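PDB 3VA7: KLLA0E08119p from Kluyveromyces lactis, which probably carries out the carboxylation of urea to urea-1-carboxylate with ATP, hydrogencarbonate and biotin, this chain being the urea carboxylase part of a longer bifunctional enzyme. Local coordinates for residues D63-S68 against A407-T412; R515-V520 against Y589-G594; Y786-Q791 against D813-P818; A999-L1002 against H1006-L1009; I1218-K1221 against M1225-A1228. One frame throughout, in Å; residues are numbered along the deposited sequence.

Interaction 1: residues D63-S68 against A407-T412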
# COMPACT_ATOMS: atom_id res chain seq x y z
N ASP A 63 -4.99 -21.81 10.09
CA ASP A 63 -5.80 -20.77 9.48
C ASP A 63 -5.03 -19.59 8.89
O ASP A 63 -5.35 -19.17 7.77
CB ASP A 63 -6.98 -20.36 10.37
CG ASP A 63 -8.05 -21.47 10.47
OD1 ASP A 63 -7.92 -22.54 9.80
OD2 ASP A 63 -9.02 -21.29 11.23
N PRO A 64 -4.00 -19.08 9.58
CA PRO A 64 -3.21 -18.05 8.88
C PRO A 64 -2.52 -18.56 7.58
O PRO A 64 -2.22 -17.75 6.66
CB PRO A 64 -2.15 -17.61 9.91
CG PRO A 64 -2.58 -18.26 11.25
CD PRO A 64 -3.53 -19.36 10.95
N ASP A 65 -2.28 -19.88 7.48
CA ASP A 65 -1.64 -20.43 6.27
C ASP A 65 -2.57 -20.80 5.15
O ASP A 65 -2.12 -21.31 4.13
CB ASP A 65 -0.74 -21.63 6.59
CG ASP A 65 0.50 -21.22 7.34
OD1 ASP A 65 0.99 -20.09 7.11
OD2 ASP A 65 0.98 -22.01 8.16
N LYS A 66 -3.86 -20.56 5.30
CA LYS A 66 -4.77 -21.05 4.29
C LYS A 66 -4.45 -20.52 2.88
O LYS A 66 -4.85 -21.10 1.87
CB LYS A 66 -6.24 -20.90 4.70
CG LYS A 66 -6.86 -19.51 4.74
CD LYS A 66 -8.41 -19.63 4.58
CE LYS A 66 -9.28 -18.69 5.51
NZ LYS A 66 -8.67 -17.34 5.87
N TYR A 67 -3.68 -19.43 2.82
CA TYR A 67 -3.32 -18.85 1.54
C TYR A 67 -1.85 -19.11 1.13
O TYR A 67 -1.32 -18.47 0.21
CB TYR A 67 -3.64 -17.35 1.51
CG TYR A 67 -5.11 -16.97 1.77
CD1 TYR A 67 -6.14 -17.52 0.97
CD2 TYR A 67 -5.47 -16.05 2.80
CE1 TYR A 67 -7.46 -17.17 1.18
CE2 TYR A 67 -6.80 -15.71 3.01
CZ TYR A 67 -7.78 -16.28 2.19
OH TYR A 67 -9.08 -15.97 2.34
N SER A 68 -1.17 -20.04 1.79
CA SER A 68 0.24 -20.17 1.48
C SER A 68 0.59 -21.07 0.26
O SER A 68 -0.18 -21.96 -0.13
CB SER A 68 1.05 -20.42 2.77
OG SER A 68 1.15 -21.78 3.04
N ALA A 407 3.65 -13.35 12.35
CA ALA A 407 4.66 -13.46 13.43
C ALA A 407 4.50 -14.79 14.18
O ALA A 407 5.32 -15.14 15.05
CB ALA A 407 4.53 -12.25 14.40
N GLU A 408 3.47 -15.54 13.79
CA GLU A 408 3.10 -16.77 14.46
C GLU A 408 4.23 -17.82 14.52
O GLU A 408 4.68 -18.21 15.60
CB GLU A 408 1.81 -17.34 13.83
CG GLU A 408 0.95 -18.17 14.82
CD GLU A 408 0.51 -17.39 16.11
OE1 GLU A 408 0.37 -16.13 16.07
OE2 GLU A 408 0.30 -18.07 17.16
N TYR A 409 4.71 -18.26 13.38
CA TYR A 409 5.44 -19.52 13.40
C TYR A 409 6.95 -19.43 13.51
O TYR A 409 7.56 -20.13 14.33
CB TYR A 409 4.99 -20.42 12.24
CG TYR A 409 3.48 -20.59 12.23
CD1 TYR A 409 2.85 -21.46 13.14
CD2 TYR A 409 2.68 -19.83 11.35
CE1 TYR A 409 1.45 -21.59 13.15
CE2 TYR A 409 1.28 -19.95 11.34
CZ TYR A 409 0.67 -20.83 12.24
OH TYR A 409 -0.69 -20.93 12.22
N ASP A 410 7.53 -18.56 12.71
CA ASP A 410 8.96 -18.62 12.39
C ASP A 410 9.08 -17.70 11.23
O ASP A 410 8.35 -17.83 10.27
CB ASP A 410 9.38 -20.03 11.95
CG ASP A 410 10.73 -20.04 11.24
OD1 ASP A 410 11.80 -20.08 11.92
OD2 ASP A 410 10.73 -20.02 9.99
N PRO A 411 10.03 -16.77 11.29
CA PRO A 411 10.01 -15.72 10.28
C PRO A 411 10.85 -16.03 8.99
O PRO A 411 11.23 -15.11 8.27
CB PRO A 411 10.54 -14.51 11.07
CG PRO A 411 11.37 -15.10 12.23
CD PRO A 411 11.13 -16.60 12.27
N THR A 412 11.10 -17.29 8.68
CA THR A 412 11.80 -17.58 7.44
C THR A 412 11.07 -17.12 6.16
O THR A 412 9.88 -17.40 5.95
CB THR A 412 12.13 -19.08 7.35
OG1 THR A 412 13.06 -19.42 8.40
CG2 THR A 412 12.72 -19.40 5.98

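Interaction 2: residues R515-V520 against Y589-G594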
# COMPACT_ATOMS: atom_id res chain seq x y z
N ARG A 515 11.54 21.36 -2.83
CA ARG A 515 12.61 21.36 -3.82
C ARG A 515 13.76 22.22 -3.36
O ARG A 515 14.91 21.93 -3.65
CB ARG A 515 12.10 21.84 -5.17
CG ARG A 515 10.95 21.03 -5.70
CD ARG A 515 10.95 21.06 -7.17
NE ARG A 515 10.30 22.22 -7.73
CZ ARG A 515 10.63 22.76 -8.92
NH1 ARG A 515 11.63 22.25 -9.67
NH2 ARG A 515 9.98 23.84 -9.33
N LEU A 516 13.47 23.26 -2.60
CA LEU A 516 14.55 24.00 -1.96
C LEU A 516 15.31 23.02 -1.08
O LEU A 516 16.54 22.93 -1.21
CB LEU A 516 14.03 25.15 -1.11
CG LEU A 516 13.56 26.44 -1.80
CD1 LEU A 516 12.77 27.33 -0.81
CD2 LEU A 516 14.73 27.21 -2.43
N ALA A 517 14.59 22.31 -0.20
CA ALA A 517 15.26 21.46 0.77
C ALA A 517 16.16 20.50 -0.01
O ALA A 517 17.37 20.38 0.29
CB ALA A 517 14.25 20.71 1.65
N ASN A 518 15.61 19.88 -1.06
CA ASN A 518 16.47 19.03 -1.87
C ASN A 518 17.71 19.71 -2.40
O ASN A 518 18.82 19.20 -2.28
CB ASN A 518 15.69 18.33 -3.00
CG ASN A 518 15.30 16.90 -2.61
OD1 ASN A 518 15.98 16.27 -1.74
ND2 ASN A 518 14.24 16.37 -3.24
N ARG A 519 17.50 20.86 -3.02
CA ARG A 519 18.60 21.59 -3.63
C ARG A 519 19.67 21.99 -2.59
O ARG A 519 20.86 21.93 -2.88
CB ARG A 519 18.06 22.83 -4.36
CG ARG A 519 19.13 23.65 -5.09
CD ARG A 519 19.93 22.81 -6.03
NE ARG A 519 20.58 23.64 -7.04
CZ ARG A 519 21.87 23.99 -7.03
NH1 ARG A 519 22.37 24.72 -8.02
NH2 ARG A 519 22.67 23.59 -6.03
N VAL A 520 19.25 22.35 -1.39
CA VAL A 520 20.18 22.88 -0.43
C VAL A 520 21.26 21.84 -0.16
O VAL A 520 22.40 22.19 0.20
CB VAL A 520 19.49 23.32 0.85
CG1 VAL A 520 20.48 23.42 1.98
CG2 VAL A 520 18.68 24.64 0.62
N TYR A 589 10.24 20.27 5.38
CA TYR A 589 10.81 19.18 4.56
C TYR A 589 12.17 18.90 4.96
O TYR A 589 12.99 19.80 5.08
CB TYR A 589 10.78 19.51 3.05
CG TYR A 589 9.36 19.60 2.65
CD1 TYR A 589 8.66 20.80 2.82
CD2 TYR A 589 8.67 18.44 2.23
CE1 TYR A 589 7.27 20.84 2.52
CE2 TYR A 589 7.32 18.49 1.92
CZ TYR A 589 6.61 19.66 2.10
OH TYR A 589 5.26 19.70 1.78
N LEU A 590 12.44 17.63 5.18
CA LEU A 590 13.74 17.24 5.66
C LEU A 590 14.46 16.44 4.62
O LEU A 590 14.09 15.30 4.38
CB LEU A 590 13.57 16.42 6.90
CG LEU A 590 14.80 15.62 7.28
CD1 LEU A 590 15.96 16.54 7.60
CD2 LEU A 590 14.39 14.81 8.44
N SER A 591 15.48 17.01 4.00
CA SER A 591 16.18 16.31 2.94
C SER A 591 17.48 15.69 3.42
O SER A 591 18.03 16.13 4.40
CB SER A 591 16.45 17.25 1.77
OG SER A 591 17.18 18.38 2.17
N ILE A 592 17.96 14.68 2.74
CA ILE A 592 19.13 13.94 3.16
C ILE A 592 19.90 13.81 1.88
O ILE A 592 19.28 13.43 0.87
CB ILE A 592 18.82 12.47 3.51
CG1 ILE A 592 17.61 12.28 4.43
CG2 ILE A 592 20.05 11.76 3.97
CD1 ILE A 592 17.44 13.28 5.50
N ARG A 593 21.18 14.16 1.87
CA ARG A 593 21.98 14.02 0.65
C ARG A 593 21.89 12.57 0.13
O ARG A 593 22.05 11.63 0.90
CB ARG A 593 23.45 14.46 0.89
CG ARG A 593 24.23 14.67 -0.41
CD ARG A 593 25.74 14.87 -0.16
NE ARG A 593 26.56 14.94 -1.36
CZ ARG A 593 26.45 15.88 -2.31
NH1 ARG A 593 25.52 16.84 -2.21
NH2 ARG A 593 27.26 15.86 -3.39
N GLY A 594 21.57 12.41 -1.15
CA GLY A 594 21.44 11.10 -1.77
C GLY A 594 20.03 10.52 -1.73
O GLY A 594 19.74 9.54 -2.42
O HOH W 1 16.15 14.22 0.16

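Interaction 3: residues Y786-Q791 against D813-P818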
# COMPACT_ATOMS: atom_id res chain seq x y z
N TYR A 786 -3.69 33.45 -17.35
CA TYR A 786 -2.86 32.31 -17.72
C TYR A 786 -1.36 32.69 -17.72
O TYR A 786 -0.53 31.95 -17.17
CB TYR A 786 -3.33 31.76 -19.07
CG TYR A 786 -2.35 30.76 -19.62
CD1 TYR A 786 -2.28 29.43 -19.09
CD2 TYR A 786 -1.45 31.14 -20.65
CE1 TYR A 786 -1.35 28.50 -19.60
CE2 TYR A 786 -0.52 30.21 -21.13
CZ TYR A 786 -0.48 28.91 -20.61
OH TYR A 786 0.47 28.05 -21.12
N GLY A 787 -1.00 33.84 -18.31
CA GLY A 787 0.41 34.20 -18.51
C GLY A 787 1.12 34.49 -17.19
O GLY A 787 2.25 34.04 -16.91
N VAL A 788 0.45 35.27 -16.35
CA VAL A 788 1.03 35.55 -15.04
C VAL A 788 1.30 34.23 -14.29
O VAL A 788 2.33 34.06 -13.67
CB VAL A 788 0.15 36.53 -14.23
CG1 VAL A 788 0.59 36.58 -12.80
CG2 VAL A 788 0.25 37.88 -14.87
N ALA A 789 0.37 33.30 -14.41
CA ALA A 789 0.46 32.04 -13.76
C ALA A 789 1.68 31.25 -14.24
O ALA A 789 2.36 30.60 -13.45
CB ALA A 789 -0.82 31.29 -14.01
N ARG A 790 2.02 31.36 -15.52
CA ARG A 790 3.23 30.69 -16.09
C ARG A 790 4.50 31.33 -15.61
O ARG A 790 5.51 30.65 -15.36
CB ARG A 790 3.18 30.67 -17.62
CG ARG A 790 1.91 29.97 -18.14
CD ARG A 790 2.03 28.51 -17.82
NE ARG A 790 3.30 28.10 -18.41
CZ ARG A 790 4.00 27.03 -18.10
NH1 ARG A 790 3.56 26.18 -17.15
NH2 ARG A 790 5.16 26.82 -18.73
N GLN A 791 4.43 32.65 -15.43
CA GLN A 791 5.60 33.46 -15.01
C GLN A 791 6.06 33.00 -13.64
O GLN A 791 7.26 32.72 -13.46
CB GLN A 791 5.28 34.97 -14.99
CG GLN A 791 5.49 35.72 -16.31
CD GLN A 791 4.80 37.09 -16.35
OE1 GLN A 791 3.98 37.35 -17.23
NE2 GLN A 791 5.10 37.96 -15.37
N ASP A 813 0.72 43.27 -6.58
CA ASP A 813 -0.48 43.88 -7.16
C ASP A 813 -0.53 44.02 -8.67
O ASP A 813 -1.58 43.81 -9.26
CB ASP A 813 -0.81 45.20 -6.48
CG ASP A 813 -1.00 45.01 -5.00
OD1 ASP A 813 -1.84 44.15 -4.63
OD2 ASP A 813 -0.27 45.67 -4.21
N ASP A 814 0.61 44.35 -9.29
CA ASP A 814 0.66 44.51 -10.74
C ASP A 814 0.62 43.17 -11.50
O ASP A 814 0.56 43.14 -12.74
CB ASP A 814 1.88 45.34 -11.17
CG ASP A 814 3.19 44.85 -10.55
OD1 ASP A 814 3.45 45.22 -9.36
OD2 ASP A 814 3.96 44.13 -11.27
N LYS A 815 0.65 42.07 -10.76
CA LYS A 815 0.46 40.73 -11.34
C LYS A 815 -1.05 40.31 -11.37
O LYS A 815 -1.42 39.36 -12.05
CB LYS A 815 1.36 39.68 -10.64
CG LYS A 815 2.88 39.93 -10.71
CD LYS A 815 3.55 39.39 -12.01
CE LYS A 815 3.56 40.39 -13.22
NZ LYS A 815 4.91 40.93 -13.62
N ILE A 816 -1.90 41.02 -10.65
CA ILE A 816 -3.26 40.58 -10.44
C ILE A 816 -4.28 41.23 -11.36
O ILE A 816 -4.39 42.45 -11.34
CB ILE A 816 -3.72 40.86 -9.00
CG1 ILE A 816 -2.85 40.09 -8.02
CG2 ILE A 816 -5.21 40.55 -8.83
CD1 ILE A 816 -3.13 40.40 -6.55
N LEU A 817 -5.04 40.41 -12.10
CA LEU A 817 -6.24 40.86 -12.82
C LEU A 817 -7.18 41.78 -11.99
O LEU A 817 -7.42 41.53 -10.81
CB LEU A 817 -7.02 39.67 -13.40
CG LEU A 817 -6.55 38.80 -14.59
CD1 LEU A 817 -7.68 37.84 -14.98
CD2 LEU A 817 -6.02 39.58 -15.86
N PRO A 818 -7.68 42.87 -12.61
CA PRO A 818 -8.59 43.84 -11.94
C PRO A 818 -9.89 43.22 -11.46
O PRO A 818 -10.44 43.62 -10.44
CB PRO A 818 -8.89 44.88 -13.05
CG PRO A 818 -8.28 44.34 -14.34
CD PRO A 818 -7.19 43.40 -13.90

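Interaction 4: residues A999-L1002 against H1006-L1009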
# COMPACT_ATOMS: atom_id res chain seq x y z
N ALA A 999 -20.45 5.04 -13.41
CA ALA A 999 -21.14 4.17 -14.33
C ALA A 999 -22.56 4.66 -14.37
O ALA A 999 -22.95 5.44 -13.50
CB ALA A 999 -21.07 2.74 -13.82
N VAL A 1000 -23.32 4.21 -15.38
CA VAL A 1000 -24.70 4.65 -15.61
C VAL A 1000 -25.54 3.49 -16.11
O VAL A 1000 -25.07 2.69 -16.93
CB VAL A 1000 -24.77 5.77 -16.64
CG1 VAL A 1000 -24.34 5.29 -18.02
CG2 VAL A 1000 -26.16 6.37 -16.67
N PRO A 1001 -26.75 3.33 -15.58
CA PRO A 1001 -27.43 2.13 -16.04
C PRO A 1001 -27.70 2.23 -17.54
O PRO A 1001 -27.96 3.33 -18.06
CB PRO A 1001 -28.72 2.13 -15.21
CG PRO A 1001 -28.41 2.94 -14.05
CD PRO A 1001 -27.51 4.02 -14.52
N LEU A 1002 -27.60 1.11 -18.24
CA LEU A 1002 -27.81 1.06 -19.70
C LEU A 1002 -29.30 1.13 -19.98
O LEU A 1002 -29.71 1.61 -21.03
CB LEU A 1002 -27.17 -0.19 -20.31
CG LEU A 1002 -25.63 -0.04 -20.47
CD1 LEU A 1002 -24.93 -1.35 -20.74
CD2 LEU A 1002 -25.30 0.99 -21.57
N HIS A 1006 -33.61 2.74 -15.27
CA HIS A 1006 -32.89 2.39 -14.06
C HIS A 1006 -32.25 3.61 -13.50
O HIS A 1006 -31.44 3.53 -12.57
CB HIS A 1006 -31.88 1.31 -14.32
CG HIS A 1006 -32.49 -0.05 -14.36
ND1 HIS A 1006 -31.88 -1.13 -14.96
CD2 HIS A 1006 -33.67 -0.50 -13.88
CE1 HIS A 1006 -32.65 -2.19 -14.84
NE2 HIS A 1006 -33.74 -1.83 -14.19
N ARG A 1007 -32.63 4.75 -14.04
CA ARG A 1007 -31.94 5.97 -13.69
C ARG A 1007 -32.86 6.73 -12.82
O ARG A 1007 -33.89 7.18 -13.27
CB ARG A 1007 -31.55 6.78 -14.93
CG ARG A 1007 -30.68 5.99 -15.83
CD ARG A 1007 -30.49 6.61 -17.18
NE ARG A 1007 -29.71 5.72 -18.02
CZ ARG A 1007 -29.47 5.91 -19.32
NH1 ARG A 1007 -29.94 6.98 -19.94
NH2 ARG A 1007 -28.77 5.00 -20.01
N TYR A 1008 -32.45 6.86 -11.57
CA TYR A 1008 -33.22 7.42 -10.48
C TYR A 1008 -32.74 8.81 -10.14
O TYR A 1008 -31.52 9.13 -10.23
CB TYR A 1008 -33.02 6.48 -9.30
CG TYR A 1008 -33.72 5.12 -9.48
CD1 TYR A 1008 -34.81 5.00 -10.34
CD2 TYR A 1008 -33.32 3.98 -8.76
CE1 TYR A 1008 -35.49 3.81 -10.52
CE2 TYR A 1008 -34.02 2.75 -8.90
CZ TYR A 1008 -35.10 2.67 -9.80
OH TYR A 1008 -35.86 1.50 -10.02
N LEU A 1009 -33.67 9.69 -9.76
CA LEU A 1009 -33.28 10.97 -9.20
C LEU A 1009 -32.51 10.78 -7.88
O LEU A 1009 -32.55 9.70 -7.27
CB LEU A 1009 -34.51 11.78 -8.96
CG LEU A 1009 -35.40 12.28 -10.11
CD1 LEU A 1009 -36.47 13.18 -9.49
CD2 LEU A 1009 -34.58 13.08 -11.16

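Interaction 5: residues I1218-K1221 against M1225-A1228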
# COMPACT_ATOMS: atom_id res chain seq x y z
N ILE A 1218 -15.36 15.01 31.89
CA ILE A 1218 -15.24 15.07 30.44
C ILE A 1218 -15.91 16.36 29.97
O ILE A 1218 -17.13 16.52 30.10
CB ILE A 1218 -15.91 13.85 29.80
CG1 ILE A 1218 -14.95 12.67 29.83
CG2 ILE A 1218 -16.27 14.10 28.35
CD1 ILE A 1218 -15.64 11.37 29.59
N LEU A 1219 -15.10 17.26 29.40
CA LEU A 1219 -15.59 18.62 29.06
C LEU A 1219 -16.67 18.75 27.95
O LEU A 1219 -17.60 19.53 28.11
CB LEU A 1219 -14.43 19.59 28.80
CG LEU A 1219 -13.58 20.22 29.93
CD1 LEU A 1219 -14.30 21.44 30.58
CD2 LEU A 1219 -13.12 19.21 30.98
N HIS A 1220 -16.59 18.01 26.85
CA HIS A 1220 -17.50 18.35 25.73
C HIS A 1220 -18.63 17.35 25.43
O HIS A 1220 -18.60 16.20 25.84
CB HIS A 1220 -16.73 18.70 24.46
CG HIS A 1220 -15.61 19.68 24.68
ND1 HIS A 1220 -14.39 19.30 25.20
CD2 HIS A 1220 -15.54 21.02 24.48
CE1 HIS A 1220 -13.62 20.36 25.31
NE2 HIS A 1220 -14.28 21.41 24.86
N LYS A 1221 -19.64 17.84 24.73
CA LYS A 1221 -20.62 16.97 24.14
C LYS A 1221 -20.51 16.92 22.59
O LYS A 1221 -19.81 17.70 21.98
CB LYS A 1221 -21.99 17.32 24.70
CG LYS A 1221 -22.03 17.05 26.27
CD LYS A 1221 -23.44 16.65 26.88
CE LYS A 1221 -24.27 17.87 27.43
NZ LYS A 1221 -24.05 18.13 28.89
N MET A 1225 -16.97 22.44 19.28
CA MET A 1225 -15.66 22.69 18.74
C MET A 1225 -14.60 22.66 19.80
O MET A 1225 -14.76 23.19 20.88
CB MET A 1225 -15.59 24.01 17.96
CG MET A 1225 -14.65 23.92 16.74
SD MET A 1225 -15.14 22.60 15.55
CE MET A 1225 -16.95 22.82 15.60
N VAL A 1226 -13.49 22.03 19.46
CA VAL A 1226 -12.35 21.94 20.33
C VAL A 1226 -11.10 22.52 19.63
O VAL A 1226 -10.63 21.94 18.65
CB VAL A 1226 -12.12 20.46 20.73
CG1 VAL A 1226 -10.92 20.32 21.60
CG2 VAL A 1226 -13.38 19.90 21.42
N GLU A 1227 -10.60 23.67 20.14
CA GLU A 1227 -9.31 24.26 19.69
C GLU A 1227 -8.22 23.37 20.15
O GLU A 1227 -8.34 22.76 21.21
CB GLU A 1227 -8.98 25.64 20.29
CG GLU A 1227 -9.87 26.83 19.87
CD GLU A 1227 -10.18 26.83 18.39
OE1 GLU A 1227 -9.22 26.82 17.58
OE2 GLU A 1227 -11.38 26.81 18.05
N ALA A 1228 -7.15 23.32 19.36
CA ALA A 1228 -5.92 22.70 19.80
C ALA A 1228 -5.51 23.33 21.14
O ALA A 1228 -5.72 24.53 21.36
CB ALA A 1228 -4.87 22.89 18.77

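Interaction 1: residues D63-S68 against A407-T412
Y409 reaches over to the ring of P64 with its phenol end, OH lying 3.4 Å from P64 CG. Its CG lies anti to the carbonyl carbon (chi1 -54°), which sends the ring across to P64 and D65. The tyrosine and proline side chains cross at about a right angle, and the proline's outer carbons meet the hydroxyl end of the phenol rather than the middle of the ring; P64 CG is 4.2 Å from Y409 CE2. D65 runs past the same tyrosine in the opposite direction, placing its OD2 3.8 Å from Y409 CE2, with carboxylate and ring planes 36° apart. Neither contact is a hydrogen bond. The polar ends find their partners nearby: Y409 OH bonds to R83 O and S62 OG, while D65 OD2 takes a salt bridge from R39 and a hydrogen bond from Y89. Further along, D410 OD2 accepts from T412 N at 3.1 Å, an Asx turn that leads into strand 412-420. The contact thus joins the loop after strand 56-61 of the parallel sheet to the loop between strands 404-405 and 412-420 of the antiparallel sheet, an interface between N-terminal and C-terminal parts of a biotin carboxylase fold.

Interaction 2: residues R515-V520 against Y589-G594
Helix 515-520 and strand 589-592 run in nearly the same direction, their axes 27° apart and 7.4 Å from each other at closest approach, with N518 and S591 nearest in CA position. A517 turns its methyl toward the strand, where CB comes within 3.9 Å of Y589 CB and 3.8 Å of S591 OG. S591 OG, set between its backbone N and carbonyl carbon (chi1 57°) and so turned to the helix, donates to A517 O at 2.8 Å. It approaches from above the carbonyl plane with a C=O...donor angle of 100°, and holds the helix by a carbonyl in its C-terminal part. In the carboxyltransferase A and B region this helix lies against an antiparallel sheet in which 587-592 is flanked by strands 529-533 and 545-550. Loss of the S591 hydroxyl, as with an alanine here, would probably leave A517 O without this bond and the helix less firmly tied to the strand. N518 OD1 is 3.7 Å from S591 CB, and a water bridges N518 OD1 to I592 N; the same oxygen also bonds N523, and N518 ND2 bonds S527 O. The Y589 ring, by contrast, leads away from the helix segment, and its hydroxyl bonds E531 and the backbone N of D510.

Interaction 3: residues Y786-Q791 against D813-P818
The first turns of helix 786-802, which carry R790 of the sodium site formed with E764 and D845, present V788 and Q791 to the returning loop at 813-818. V788 straddles the backbone carbonyl of K815 with its two methyls: CG1 lies 3.5 Å and CG2 3.6 Å from K815 O. The same CG1 also meets K815 CB at 3.9 Å. With CG1 anti to the backbone N (chi1 168°), this branch lies against the lysine backbone and the root of its side chain. The arrangement belongs to the connection between two sheets: the chain leaves strand 778-783, forms the helix, turns back through a short 3-10 segment at 813-815 and goes on to strand 824-828. I816 N closes that turn by bonding to D813 O, and I816 and L817 then rest on strand 778-783. The K815 chain bends at chi2, chi3 and chi4 and crosses Q791 at about a right angle, setting CE 3.6 Å from Q791 NE2. As modelled, Q791 NE2 and K815 NZ lie 3.5 Å apart, but both are donors and no bond joins them. A glycine at K815 would probably leave V788 CG1 and the Q791 amide without their aliphatic neighbour, opening a gap along the helix flank. The lysine also touches a crystal neighbour, so the placing of its far end may owe something to the lattice. On the helix itself, Y786 takes R790 CG over one ring face, while the R790 side chain extends to D845.

Interaction 4: residues A999-L1002 against H1006-L1009
H1006 meets P1001 through its CB, which lies 3.4 Å from P1001 CB, while its carbonyl O approaches P1001 CG at 3.4 Å; the imidazole itself leads away, toward M978 and A982. R1007 comes next and makes the polar part of the contact. Its CG passes P1001 CD at 4.0 Å, and from there the chain is extended as far as NE, which carries the guanidinium to the proline carbonyl. There it grips side-on: NE donates to P1001 O at 3.0 Å and NH2 to the same oxygen at 2.7 Å, with N-H...acceptor angles of 139° and 150°. The oxygen sits close to the guanidinium plane, and the two bonds fix the group's rotation. V1000 CG2 then lies over one guanidinium face, 3.9 Å from R1007 NE. L1002 O is taken up instead by the hydroxyl of Y1112. Past the arginine the segment leaves the strand, with L1009 N bonded to N968 OD1. The chain thus turns sharply away after strand 997-1001, and an arginine clamps the carbonyl at the strand's end. The contact fastens the loop that follows to the end of a sheet strand in the carboxyltransferase C and D region, with the V1000 side chain about 13 Å from bound urea.

Interaction 5: residues I1218-K1221 against M1225-A1228
H1220 offers the flat face of its imidazole to V1226, whose CG2 stands almost exactly on the ring normal, 3° off it and 3.8 Å from the ring centroid. This is a CH-pi contact centred on the ring: the methyl is nearly equidistant from all five ring atoms, 3.9 Å from H1220 NE2 and 4.0 Å from H1220 CG. Two torsions produce it. H1220 CG lies anti to its carbonyl carbon, which carries the ring over toward the strand, and V1226 has CG1 anti to the backbone N (chi1 178°), leaving CG2 as the branch that faces the histidine. M1225 reaches the imidazole only with its backbone: M1225 O is 4.3 Å from H1220 CD2, obliquely placed, and its side chain turns away to L1149 and R1177. H1220 also touches F1178 and V1232, and V1226 packs on I1198, so the pair lies between strands of both four-stranded sheets. L1219 pairs with V1232 in one sheet and V1226 with G1176 in the other, with the turn between them held by K1221 N to D1224 OD2. This is the crossing from one sheet of the biotinyl domain to the other, in the domain whose K1202 carries the biotin. No hydrogen bond crosses between the segments, so the contact depends on close fit, dispersion and the weak attraction of methyl hydrogens to an aromatic face, and it uses the ring's face rather than the polar edge of its nitrogens.

The five contacts follow one another in series along the chain. Interaction 1 lies in the biotin carboxylase region, interactions 2 and 4 in the carboxyltransferase A/B and C/D regions, interaction 3 in the helix and loop between strands 778-783 and 824-828, and interaction 5 in the biotinyl domain. None touches another. Interactions 2 and 3 come closest, with centres 29 Å and nearest atoms about 10 Å apart, while interactions 1 and 3 are the most distant, 60 Å between centres on opposite sides of the chain's centre. Each contact lies in its own part of the chain, consistent with a multidomain enzyme whose biotin must travel between carboxylase and carboxyltransferase sites.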